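Local coordinates for protein extracellular PQQ-dependent sugar dehydrogenase (Coprinopsis cinerea, PDB 6JT6) that probably oxidises pyranose sugars in its PQQ-dependent catalytic domain and passes the electrons to a heme b held in its cytochrome domain, at residues D42-L47 with I116-Q121; I82-A87 with P99-L104; W143-T148 with R163-A168. All coordinates share one frame; numbering follows the deposited sequence.

Contact 1 (D42-L47 with I116-Q121); sequences DEFIGL and IVYRCQ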
loop_
_atom_site.group_PDB
_atom_site.type_symbol
_atom_site.label_atom_id
_atom_site.label_comp_id
_atom_site.label_asym_id
_atom_site.label_seq_id
_atom_site.Cartn_x
_atom_site.Cartn_y
_atom_site.Cartn_z
ATOM N N ASP A 42 -3.624 -15.142 3.039
ATOM C CA ASP A 42 -2.211 -14.729 3.032
ATOM C C ASP A 42 -1.956 -13.640 1.990
ATOM O O ASP A 42 -0.956 -13.669 1.250
ATOM C CB ASP A 42 -1.261 -15.930 2.874
ATOM C CG ASP A 42 0.200 -15.582 3.162
ATOM O OD1 ASP A 42 0.504 -14.437 3.564
ATOM O OD2 ASP A 42 1.061 -16.466 2.975
ATOM N N GLU A 43 -2.880 -12.680 1.938
ATOM C CA GLU A 43 -2.829 -11.607 0.951
ATOM C C GLU A 43 -3.753 -10.445 1.335
ATOM O O GLU A 43 -4.605 -10.575 2.222
ATOM C CB GLU A 43 -3.166 -12.142 -0.444
ATOM C CG GLU A 43 -4.632 -12.476 -0.698
ATOM C CD GLU A 43 -4.872 -12.746 -2.164
ATOM O OE1 GLU A 43 -4.782 -13.917 -2.579
ATOM O OE2 GLU A 43 -5.084 -11.791 -2.928
ATOM N N PHE A 44 -3.564 -9.300 0.673
ATOM C CA PHE A 44 -4.508 -8.190 0.773
ATOM C C PHE A 44 -4.352 -7.337 -0.469
ATOM O O PHE A 44 -3.429 -7.542 -1.238
ATOM C CB PHE A 44 -4.300 -7.355 2.052
ATOM C CG PHE A 44 -2.943 -6.682 2.142
ATOM C CD1 PHE A 44 -2.771 -5.374 1.684
ATOM C CD2 PHE A 44 -1.855 -7.344 2.749
ATOM C CE1 PHE A 44 -1.530 -4.744 1.741
ATOM C CE2 PHE A 44 -0.610 -6.710 2.837
ATOM C CZ PHE A 44 -0.451 -5.411 2.334
ATOM N N ILE A 45 -5.284 -6.408 -0.649
ATOM C CA ILE A 45 -5.203 -5.407 -1.696
ATOM C C ILE A 45 -4.853 -4.091 -1.022
ATOM O O ILE A 45 -5.450 -3.746 0.022
ATOM C CB ILE A 45 -6.555 -5.267 -2.422
ATOM C CG1 ILE A 45 -6.886 -6.568 -3.191
ATOM C CG2 ILE A 45 -6.566 -4.052 -3.354
ATOM C CD1 ILE A 45 -8.367 -6.649 -3.591
ATOM N N GLY A 46 -3.891 -3.364 -1.605
ATOM C CA GLY A 46 -3.552 -2.032 -1.098
ATOM C C GLY A 46 -3.785 -0.920 -2.113
ATOM O O GLY A 46 -3.856 -1.161 -3.321
ATOM N N LEU A 47 -3.894 0.308 -1.604
ATOM C CA LEU A 47 -3.980 1.491 -2.436
ATOM C C LEU A 47 -3.091 2.557 -1.834
ATOM O O LEU A 47 -3.199 2.836 -0.629
ATOM C CB LEU A 47 -5.430 1.998 -2.506
ATOM C CG LEU A 47 -5.623 3.460 -3.000
ATOM C CD1 LEU A 47 -5.342 3.635 -4.494
ATOM C CD2 LEU A 47 -7.028 3.956 -2.696
ATOM N N ILE A 116 -1.377 3.971 -6.819
ATOM C CA ILE A 116 -0.763 2.646 -7.036
ATOM C C ILE A 116 -1.637 1.641 -6.309
ATOM O O ILE A 116 -1.670 1.627 -5.069
ATOM C CB ILE A 116 0.736 2.517 -6.579
ATOM C CG1 ILE A 116 1.620 3.600 -7.180
ATOM C CG2 ILE A 116 1.309 1.144 -6.979
ATOM C CD1 ILE A 116 1.795 4.774 -6.264
ATOM N N VAL A 117 -2.333 0.805 -7.082
ATOM C CA VAL A 117 -3.245 -0.161 -6.508
ATOM C C VAL A 117 -2.555 -1.512 -6.672
ATOM O O VAL A 117 -2.057 -1.840 -7.751
ATOM C CB VAL A 117 -4.598 -0.178 -7.258
ATOM C CG1 VAL A 117 -5.603 -1.110 -6.551
ATOM C CG2 VAL A 117 -5.134 1.238 -7.431
ATOM N N TYR A 118 -2.501 -2.299 -5.605
ATOM C CA TYR A 118 -1.661 -3.480 -5.672
ATOM C C TYR A 118 -2.272 -4.655 -4.917
ATOM O O TYR A 118 -3.060 -4.471 -3.977
ATOM C CB TYR A 118 -0.223 -3.155 -5.172
ATOM C CG TYR A 118 -0.187 -2.715 -3.723
ATOM C CD1 TYR A 118 -0.071 -3.660 -2.677
ATOM C CD2 TYR A 118 -0.278 -1.346 -3.376
ATOM C CE1 TYR A 118 -0.070 -3.250 -1.356
ATOM C CE2 TYR A 118 -0.249 -0.928 -2.053
ATOM C CZ TYR A 118 -0.159 -1.887 -1.042
ATOM O OH TYR A 118 -0.122 -1.499 0.302
ATOM N N ARG A 119 -1.926 -5.851 -5.385
ATOM C CA ARG A 119 -2.146 -7.073 -4.641
ATOM C C ARG A 119 -0.846 -7.479 -3.970
ATOM O O ARG A 119 0.198 -7.469 -4.581
ATOM C CB ARG A 119 -2.633 -8.172 -5.590
ATOM C CG ARG A 119 -3.152 -9.447 -4.891
ATOM C CD ARG A 119 -3.158 -10.605 -5.907
ATOM N NE ARG A 119 -3.875 -11.765 -5.402
ATOM C CZ ARG A 119 -4.027 -12.884 -6.095
ATOM N NH1 ARG A 119 -3.492 -12.974 -7.310
ATOM N NH2 ARG A 119 -4.689 -13.905 -5.562
ATOM N N CYS A 120 -0.926 -7.878 -2.704
ATOM C CA CYS A 120 0.263 -8.262 -1.950
ATOM C C CYS A 120 0.033 -9.650 -1.416
ATOM O O CYS A 120 -0.734 -9.836 -0.457
ATOM C CB CYS A 120 0.487 -7.319 -0.764
ATOM S SG CYS A 120 2.191 -7.265 -0.129
ATOM N N GLN A 121 0.713 -10.620 -1.998
ATOM C CA GLN A 121 0.561 -11.990 -1.533
ATOM C C GLN A 121 1.789 -12.399 -0.785
ATOM O O GLN A 121 2.899 -11.955 -1.124
ATOM C CB GLN A 121 0.393 -12.935 -2.711
ATOM C CG GLN A 121 -0.941 -12.818 -3.383
ATOM C CD GLN A 121 -0.935 -13.595 -4.672
ATOM O OE1 GLN A 121 -0.458 -13.098 -5.703
ATOM N NE2 GLN A 121 -1.440 -14.823 -4.623
HETATM O O HOH W 1 -3.008 -15.886 -1.960
HETATM O O HOH W 2 -1.779 0.725 0.811
#
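Glu-43 OE2 is gripped twice: by Arg-119 NE at 2.8 Å, along an almost straight bond (173°), and by the hydroxyl of Tyr-182. The first donor lies above the carboxylate plane, while the oxygen sits in the guanidinium plane. Glu-43 OE1 offers its syn lone pair to Arg-119 NH2 at 3.0 Å and accepts a hydrogen bond from a water that in turn accepts one from Gln-121 NE2. The salt bridge is therefore side-on and bidentate, with the two planes turned 43° apart. Arg-119 reaches it with an extended chain, CG anti to the backbone N, and Gln-121 CD lies over the centre of the guanidinium. These strands, 43-47 and 116-121, are antiparallel neighbours in one sheet of the beta sandwich characteristic of cellobiose dehydrogenase-type cytochrome domains. Main-chain bonds run both ways at Phe-44/Cys-120 and Gly-46/Tyr-118, the shortest being Gly-46 N to Tyr-118 O at 2.7 Å. On the face of Phe-44, Tyr-118 and Cys-120, which packs on Leu-71 of strand 70-76, both aromatic rings take the crowded position between backbone N and carbonyl carbon (chi1 62° each). That torsion lays the Tyr-118 ring flat over the neighbouring glycine, Gly-46 CA standing 3.6 Å from the ring centroid in a CH-pi contact. Likewise Cys-120 CB sits over a face of Phe-44, 3.9 Å from its centroid; Cys-120 SG, approaching obliquely, is disulfide-bonded to Cys-123. Tyr-118 OH shares a water with Leu-47 O. On the other face, the Leu-47 and Val-117 side chains cross obliquely, Leu-47 CD1 meeting Val-117 CG2 at 3.8 Å, and Ile-45 meets helix 182-191.

Contact 2 (I82-A87 with P99-L104); sequences ISARWA and PRLTIL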
loop_
_atom_site.group_PDB
_atom_site.type_symbol
_atom_site.label_atom_id
_atom_site.label_comp_id
_atom_site.label_asym_id
_atom_site.label_seq_id
_atom_site.Cartn_x
_atom_site.Cartn_y
_atom_site.Cartn_z
ATOM N N ILE A 82 5.991 -0.613 -7.872
ATOM C CA ILE A 82 5.863 -0.986 -6.472
ATOM C C ILE A 82 7.011 -1.908 -6.079
ATOM O O ILE A 82 7.503 -2.708 -6.898
ATOM C CB ILE A 82 4.446 -1.575 -6.144
ATOM C CG1 ILE A 82 4.223 -1.696 -4.628
ATOM C CG2 ILE A 82 4.217 -2.938 -6.823
ATOM C CD1 ILE A 82 2.964 -1.057 -4.108
ATOM N N SER A 83 7.443 -1.788 -4.831
ATOM C CA SER A 83 8.575 -2.539 -4.345
ATOM C C SER A 83 8.328 -2.942 -2.882
ATOM O O SER A 83 7.686 -2.187 -2.124
ATOM C CB SER A 83 9.835 -1.682 -4.493
ATOM O OG SER A 83 10.952 -2.261 -3.849
ATOM N N ALA A 84 8.828 -4.118 -2.498
ATOM C CA ALA A 84 8.838 -4.531 -1.097
ATOM C C ALA A 84 10.241 -4.330 -0.564
ATOM O O ALA A 84 11.225 -4.716 -1.231
ATOM C CB ALA A 84 8.428 -5.998 -0.937
ATOM N N ARG A 85 10.336 -3.755 0.646
ATOM C CA ARG A 85 11.632 -3.488 1.286
ATOM C C ARG A 85 11.670 -3.832 2.766
ATOM O O ARG A 85 10.646 -4.149 3.352
ATOM C CB ARG A 85 12.078 -2.051 1.036
ATOM C CG ARG A 85 11.971 -1.710 -0.439
ATOM C CD ARG A 85 12.874 -0.624 -0.898
ATOM N NE ARG A 85 12.669 -0.436 -2.339
ATOM C CZ ARG A 85 13.265 0.496 -3.075
ATOM N NH1 ARG A 85 14.121 1.359 -2.502
ATOM N NH2 ARG A 85 12.996 0.569 -4.386
ATOM N N TRP A 86 12.878 -3.763 3.337
ATOM C CA TRP A 86 13.153 -4.189 4.695
ATOM C C TRP A 86 14.329 -3.392 5.249
ATOM O O TRP A 86 15.364 -3.311 4.608
ATOM C CB TRP A 86 13.467 -5.677 4.745
ATOM C CG TRP A 86 13.463 -6.204 6.138
ATOM C CD1 TRP A 86 14.453 -6.053 7.073
ATOM C CD2 TRP A 86 12.413 -6.958 6.776
ATOM N NE1 TRP A 86 14.079 -6.678 8.262
ATOM C CE2 TRP A 86 12.843 -7.247 8.100
ATOM C CE3 TRP A 86 11.163 -7.445 6.349
ATOM C CZ2 TRP A 86 12.063 -8.011 9.005
ATOM C CZ3 TRP A 86 10.387 -8.195 7.246
ATOM C CH2 TRP A 86 10.836 -8.458 8.561
ATOM N N ALA A 87 14.131 -2.772 6.421
ATOM C CA ALA A 87 15.163 -2.007 7.140
ATOM C C ALA A 87 15.355 -2.604 8.546
ATOM O O ALA A 87 14.375 -2.875 9.252
ATOM C CB ALA A 87 14.715 -0.568 7.265
ATOM N N PRO A 99 7.365 -11.064 -0.449
ATOM C CA PRO A 99 6.076 -10.635 -0.967
ATOM C C PRO A 99 5.978 -10.803 -2.467
ATOM O O PRO A 99 6.986 -10.690 -3.165
ATOM C CB PRO A 99 6.017 -9.145 -0.584
ATOM C CG PRO A 99 6.845 -9.080 0.650
ATOM C CD PRO A 99 8.002 -9.988 0.320
ATOM N N ARG A 100 4.777 -11.099 -2.946
ATOM C CA ARG A 100 4.532 -11.191 -4.381
ATOM C C ARG A 100 3.540 -10.069 -4.702
ATOM O O ARG A 100 2.415 -10.043 -4.181
ATOM C CB ARG A 100 4.013 -12.580 -4.782
ATOM C CG ARG A 100 4.859 -13.771 -4.281
ATOM C CD ARG A 100 5.952 -14.223 -5.252
ATOM N NE ARG A 100 7.080 -13.284 -5.415
ATOM C CZ ARG A 100 8.261 -13.368 -4.790
ATOM N NH1 ARG A 100 9.196 -12.452 -5.030
ATOM N NH2 ARG A 100 8.515 -14.357 -3.928
ATOM N N LEU A 101 3.999 -9.124 -5.510
ATOM C CA LEU A 101 3.265 -7.885 -5.764
ATOM C C LEU A 101 2.750 -7.820 -7.190
ATOM O O LEU A 101 3.488 -8.090 -8.159
ATOM C CB LEU A 101 4.137 -6.631 -5.470
ATOM C CG LEU A 101 4.513 -6.435 -3.974
ATOM C CD1 LEU A 101 5.703 -5.512 -3.876
ATOM C CD2 LEU A 101 3.329 -5.862 -3.204
ATOM N N THR A 102 1.496 -7.405 -7.321
ATOM C CA THR A 102 0.884 -7.298 -8.641
ATOM C C THR A 102 0.236 -5.939 -8.649
ATOM O O THR A 102 -0.650 -5.687 -7.831
ATOM C CB THR A 102 -0.207 -8.394 -8.826
ATOM O OG1 THR A 102 0.356 -9.684 -8.531
ATOM C CG2 THR A 102 -0.815 -8.342 -10.246
ATOM N N ILE A 103 0.658 -5.077 -9.566
ATOM C CA ILE A 103 -0.033 -3.797 -9.747
ATOM C C ILE A 103 -1.325 -4.053 -10.509
ATOM O O ILE A 103 -1.329 -4.795 -11.493
ATOM C CB ILE A 103 0.856 -2.755 -10.452
ATOM C CG1 ILE A 103 2.031 -2.385 -9.520
ATOM C CG2 ILE A 103 0.062 -1.465 -10.786
ATOM C CD1 ILE A 103 3.184 -1.670 -10.197
ATOM N N LEU A 104 -2.403 -3.441 -10.017
ATOM C CA LEU A 104 -3.768 -3.635 -10.516
ATOM C C LEU A 104 -4.181 -2.403 -11.303
ATOM O O LEU A 104 -3.404 -1.436 -11.395
ATOM C CB LEU A 104 -4.739 -3.903 -9.332
ATOM C CG LEU A 104 -4.387 -5.075 -8.390
ATOM C CD1 LEU A 104 -5.398 -5.331 -7.234
ATOM C CD2 LEU A 104 -4.122 -6.374 -9.153
#
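Apolar contact alone joins residues 82-87 to 99-104; no hydrogen bond crosses between them. The strand segments run antiparallel at 161° with axes 8.0 Å apart at closest approach, a spacing of facing layers and not of paired strands. Ile-82 carries one end of the interface. Its CG1 is anti to the backbone N (chi1 -168°), so CG2 takes the crowded position between N and the carbonyl carbon and is pushed across the gap. There CG2 of Ile-82 abuts Ile-103 CG1 at 3.5 Å, the two side chains sliding past each other in opposite directions, with Ile-103 CD1 alongside. The same methyl touches Leu-101 CB at 3.9 Å, where the leucine crosses Ile-82 at about a right angle. Leu-101 then sends CD1 onto the opposing main chain, reaching Ala-84 N at 3.7 Å and lying near the carbonyl carbon of Ser-83. At the other end Ala-84 CB rests against the CB-CG side of the proline ring, 3.8 Å from Pro-99 CG, and also touches Leu-101 CD1. One side-chain hydrogen bond lies within 82-87, on its far face: Arg-85 NE donates to Ser-83 OG at 2.9 Å, nearly straight (174°) and in the guanidinium plane, although the position of that hydroxyl is less certain. Carbonyls of Ser-159 and Pro-157 take the two terminal nitrogens of Arg-85, so three N-H groups hold its rotation. Strand 79-86 lies in the six-stranded sheet beside 70-76 and 94-95, whereas strand 100-109 pairs with 113-121 in the opposite layer of the sandwich; Ile-82 leans on Ile-116 and Tyr-118 of that neighbour, and Leu-104, at the far end, packs on helix 182-191.

Contact 3 (W143-T148 with R163-A168); sequences WAFHST and RHSHAA. With HEM (protoporphyrin IX containing Fe), chain C.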
loop_
_atom_site.group_PDB
_atom_site.type_symbol
_atom_site.label_atom_id
_atom_site.label_comp_id
_atom_site.label_asym_id
_atom_site.label_seq_id
_atom_site.Cartn_x
_atom_site.Cartn_y
_atom_site.Cartn_z
ATOM N N TRP A 143 2.877 4.630 7.753
ATOM C CA TRP A 143 2.718 5.310 6.454
ATOM C C TRP A 143 3.964 6.171 6.252
ATOM O O TRP A 143 4.541 6.664 7.231
ATOM C CB TRP A 143 1.409 6.156 6.403
ATOM C CG TRP A 143 1.266 7.195 7.450
ATOM C CD1 TRP A 143 0.669 7.064 8.704
ATOM C CD2 TRP A 143 1.754 8.540 7.385
ATOM N NE1 TRP A 143 0.740 8.252 9.384
ATOM C CE2 TRP A 143 1.399 9.177 8.613
ATOM C CE3 TRP A 143 2.424 9.289 6.391
ATOM C CZ2 TRP A 143 1.698 10.536 8.877
ATOM C CZ3 TRP A 143 2.736 10.645 6.663
ATOM C CH2 TRP A 143 2.388 11.237 7.917
ATOM N N ALA A 144 4.379 6.352 5.004
ATOM C CA ALA A 144 5.559 7.160 4.698
ATOM C C ALA A 144 5.364 7.819 3.337
ATOM O O ALA A 144 4.693 7.254 2.448
ATOM C CB ALA A 144 6.856 6.319 4.738
ATOM N N PHE A 145 5.957 9.001 3.162
ATOM C CA PHE A 145 5.622 9.820 2.023
ATOM C C PHE A 145 6.777 10.730 1.720
ATOM O O PHE A 145 7.307 11.375 2.631
ATOM C CB PHE A 145 4.370 10.608 2.405
ATOM C CG PHE A 145 3.809 11.492 1.328
ATOM C CD1 PHE A 145 2.969 10.985 0.337
ATOM C CD2 PHE A 145 4.043 12.883 1.374
ATOM C CE1 PHE A 145 2.406 11.843 -0.628
ATOM C CE2 PHE A 145 3.472 13.731 0.426
ATOM C CZ PHE A 145 2.661 13.207 -0.582
ATOM N N HIS A 146 7.177 10.784 0.446
ATOM C CA HIS A 146 8.068 11.857 -0.001
ATOM C C HIS A 146 7.265 12.828 -0.845
ATOM O O HIS A 146 6.759 12.475 -1.920
ATOM C CB HIS A 146 9.221 11.328 -0.815
ATOM C CG HIS A 146 10.402 12.228 -0.782
ATOM N ND1 HIS A 146 10.379 13.506 -1.297
ATOM C CD2 HIS A 146 11.620 12.070 -0.217
ATOM C CE1 HIS A 146 11.558 14.070 -1.105
ATOM N NE2 HIS A 146 12.323 13.226 -0.437
ATOM N N SER A 147 7.136 14.049 -0.358
ATOM C CA SER A 147 6.257 15.047 -0.986
ATOM C C SER A 147 6.688 15.537 -2.361
ATOM O O SER A 147 5.887 16.154 -3.073
ATOM C CB SER A 147 6.077 16.246 -0.025
ATOM O OG SER A 147 7.284 16.995 0.062
ATOM N N THR A 148 7.944 15.320 -2.752
ATOM C CA THR A 148 8.439 15.943 -4.017
ATOM C C THR A 148 9.255 15.049 -4.927
ATOM O O THR A 148 9.192 15.210 -6.132
ATOM C CB THR A 148 9.310 17.208 -3.792
ATOM O OG1 THR A 148 10.556 16.825 -3.155
ATOM C CG2 THR A 148 8.533 18.278 -2.935
ATOM N N ARG A 163 14.938 9.469 1.943
ATOM C CA ARG A 163 14.114 9.462 3.138
ATOM C C ARG A 163 12.830 10.274 2.949
ATOM O O ARG A 163 12.859 11.373 2.408
ATOM C CB ARG A 163 14.939 10.040 4.304
ATOM C CG ARG A 163 14.350 9.746 5.667
ATOM C CD ARG A 163 14.908 10.685 6.729
ATOM N NE ARG A 163 13.865 11.660 7.029
ATOM C CZ ARG A 163 13.019 11.578 8.059
ATOM N NH1 ARG A 163 12.086 12.512 8.219
ATOM N NH2 ARG A 163 13.112 10.586 8.940
ATOM N N HIS A 164 11.716 9.705 3.407
ATOM C CA HIS A 164 10.395 10.349 3.421
ATOM C C HIS A 164 10.463 11.738 4.049
ATOM O O HIS A 164 11.234 11.968 4.971
ATOM C CB HIS A 164 9.401 9.498 4.224
ATOM C CG HIS A 164 10.029 8.764 5.371
ATOM N ND1 HIS A 164 10.299 9.374 6.575
ATOM C CD2 HIS A 164 10.445 7.479 5.498
ATOM C CE1 HIS A 164 10.864 8.501 7.394
ATOM N NE2 HIS A 164 10.958 7.329 6.775
ATOM N N SER A 165 9.669 12.660 3.541
ATOM C CA SER A 165 9.479 13.927 4.204
ATOM C C SER A 165 8.533 13.773 5.402
ATOM O O SER A 165 8.597 14.568 6.357
ATOM C CB SER A 165 8.930 14.952 3.207
ATOM O OG SER A 165 7.743 14.468 2.609
ATOM N N HIS A 166 7.659 12.763 5.351
ATOM C CA HIS A 166 6.624 12.563 6.370
ATOM C C HIS A 166 6.497 11.089 6.630
ATOM O O HIS A 166 6.484 10.288 5.681
ATOM C CB HIS A 166 5.241 13.065 5.902
ATOM C CG HIS A 166 5.201 14.508 5.481
ATOM N ND1 HIS A 166 5.660 14.934 4.256
ATOM C CD2 HIS A 166 4.720 15.611 6.110
ATOM C CE1 HIS A 166 5.494 16.244 4.154
ATOM N NE2 HIS A 166 4.909 16.676 5.262
ATOM N N ALA A 167 6.362 10.723 7.902
ATOM C CA ALA A 167 6.046 9.328 8.259
ATOM C C ALA A 167 5.486 9.256 9.682
ATOM O O ALA A 167 5.899 10.026 10.546
ATOM C CB ALA A 167 7.288 8.427 8.120
ATOM N N ALA A 168 4.541 8.347 9.913
ATOM C CA ALA A 168 4.078 8.023 11.263
ATOM C C ALA A 168 3.344 6.680 11.234
ATOM O O ALA A 168 3.624 5.859 10.367
ATOM C CB ALA A 168 3.261 9.171 11.867
HETATM C CHA HEM C . 10.362 6.574 10.476
HETATM C CHB HEM C . 14.692 6.970 8.289
HETATM C CHC HEM C . 12.841 5.120 4.215
HETATM C CHD HEM C . 8.780 3.938 6.712
HETATM C C1A HEM C . 11.683 6.889 10.215
HETATM C C2A HEM C . 12.526 7.611 11.098
HETATM C C3A HEM C . 13.741 7.727 10.464
HETATM C C4A HEM C . 13.656 7.078 9.201
HETATM C CMA HEM C . 14.982 8.423 11.003
HETATM C CAA HEM C . 12.163 8.148 12.474
HETATM C CBA HEM C . 11.094 9.254 12.444
HETATM C CGA HEM C . 11.391 10.402 11.515
HETATM O O1A HEM C . 10.705 10.613 10.479
HETATM O O2A HEM C . 12.340 11.170 11.781
HETATM C C1B HEM C . 14.564 6.520 6.978
HETATM C C2B HEM C . 15.622 6.609 6.011
HETATM C C3B HEM C . 15.088 6.124 4.834
HETATM C C4B HEM C . 13.691 5.730 5.135
HETATM C CMB HEM C . 17.035 7.175 6.262
HETATM C CAB HEM C . 15.695 5.950 3.485
HETATM C CBB HEM C . 16.579 6.790 2.959
HETATM C C1C HEM C . 11.585 4.546 4.556
HETATM C C2C HEM C . 10.751 3.833 3.666
HETATM C C3C HEM C . 9.588 3.483 4.365
HETATM C C4C HEM C . 9.709 4.023 5.700
HETATM C CMC HEM C . 11.137 3.498 2.236
HETATM C CAC HEM C . 8.449 2.681 3.835
HETATM C CBC HEM C . 8.041 2.791 2.552
HETATM C C1D HEM C . 8.894 4.653 7.913
HETATM C C2D HEM C . 7.819 4.652 8.928
HETATM C C3D HEM C . 8.256 5.358 9.978
HETATM C C4D HEM C . 9.618 5.788 9.598
HETATM C CMD HEM C . 6.463 4.000 8.847
HETATM C CAD HEM C . 7.478 5.693 11.250
HETATM C CBD HEM C . 7.473 4.603 12.306
HETATM C CGD HEM C . 8.831 4.549 12.952
HETATM O O1D HEM C . 9.566 3.526 12.897
HETATM O O2D HEM C . 9.241 5.568 13.523
HETATM N NA HEM C . 12.384 6.596 9.042
HETATM N NB HEM C . 13.459 6.004 6.424
HETATM N NC HEM C . 10.921 4.684 5.754
HETATM N ND HEM C . 9.983 5.326 8.374
HETATM FE FE HEM C . 11.657 5.643 7.450
#
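His-164 begins at a CB pressed against Phe-145 O, 3.2 Å away, and its CG stands between backbone N and carbonyl carbon at a chi1 of only 33°, well off a staggered position. CG lies beside Ala-144 CB. The imidazole is sandwiched: Ala-167 CB sits 3.5 Å above one face, toward the rim, and Arg-163 CG covers the opposite face. ND1 lies over the centre of the Arg-163 guanidinium. CD2 and CE1 flank the tip over the porphyrin, CE1 beside heme NA. At the tip NE2 binds the heme iron at 1.9 Å, and Met-65 SD supplies the other protein ligand. Arg-163, bent at chi3, hydrogen-bonds heme O1A through NH2 at 2.9 Å, with a weak second bond from NH1. The scaffold is an antiparallel strand pair, 143-146 with 166-168, ending in a classic beta bulge where Ser-165 and His-166 both face Phe-145; His-166 N donates to Phe-145 O at 3.1 Å. Beyond it Ser-165 OG accepts from Ser-147 N at 3.1 Å. On the face away from the heme the Trp-143 indole, with CG in the crowded position (chi1 57°), turns one face to the backbone of 167-168, Ala-168 N standing 3.5 Å above the indole centre. Histidine-methionine ligation leaves the iron with both axial sites filled, consistent with an electron-transfer heme, and the arginine probably offsets propionate charge.

All three contacts lie in one cytochrome domain. Contact 2 is nested within the chain loop that contact 1 closes; contact 3 follows both. Contacts 1 and 2 have centres about 9 Å apart and touch: strands 100-109 and 113-121 are successive neighbours in one sheet, with Arg-119 N to Thr-102 O (2.8 Å) a probable hydrogen bond between them. Contact 2 spans from there to the six-stranded sheet, whose strands 138-146 and 166-173 carry contact 3. The centre of contact 3 is about 17 Å from that of contact 2 and 20 Å from that of contact 1, so the heme-binding edge stands apart from the strand pair of contact 1 and the inter-sheet packing of contact 2.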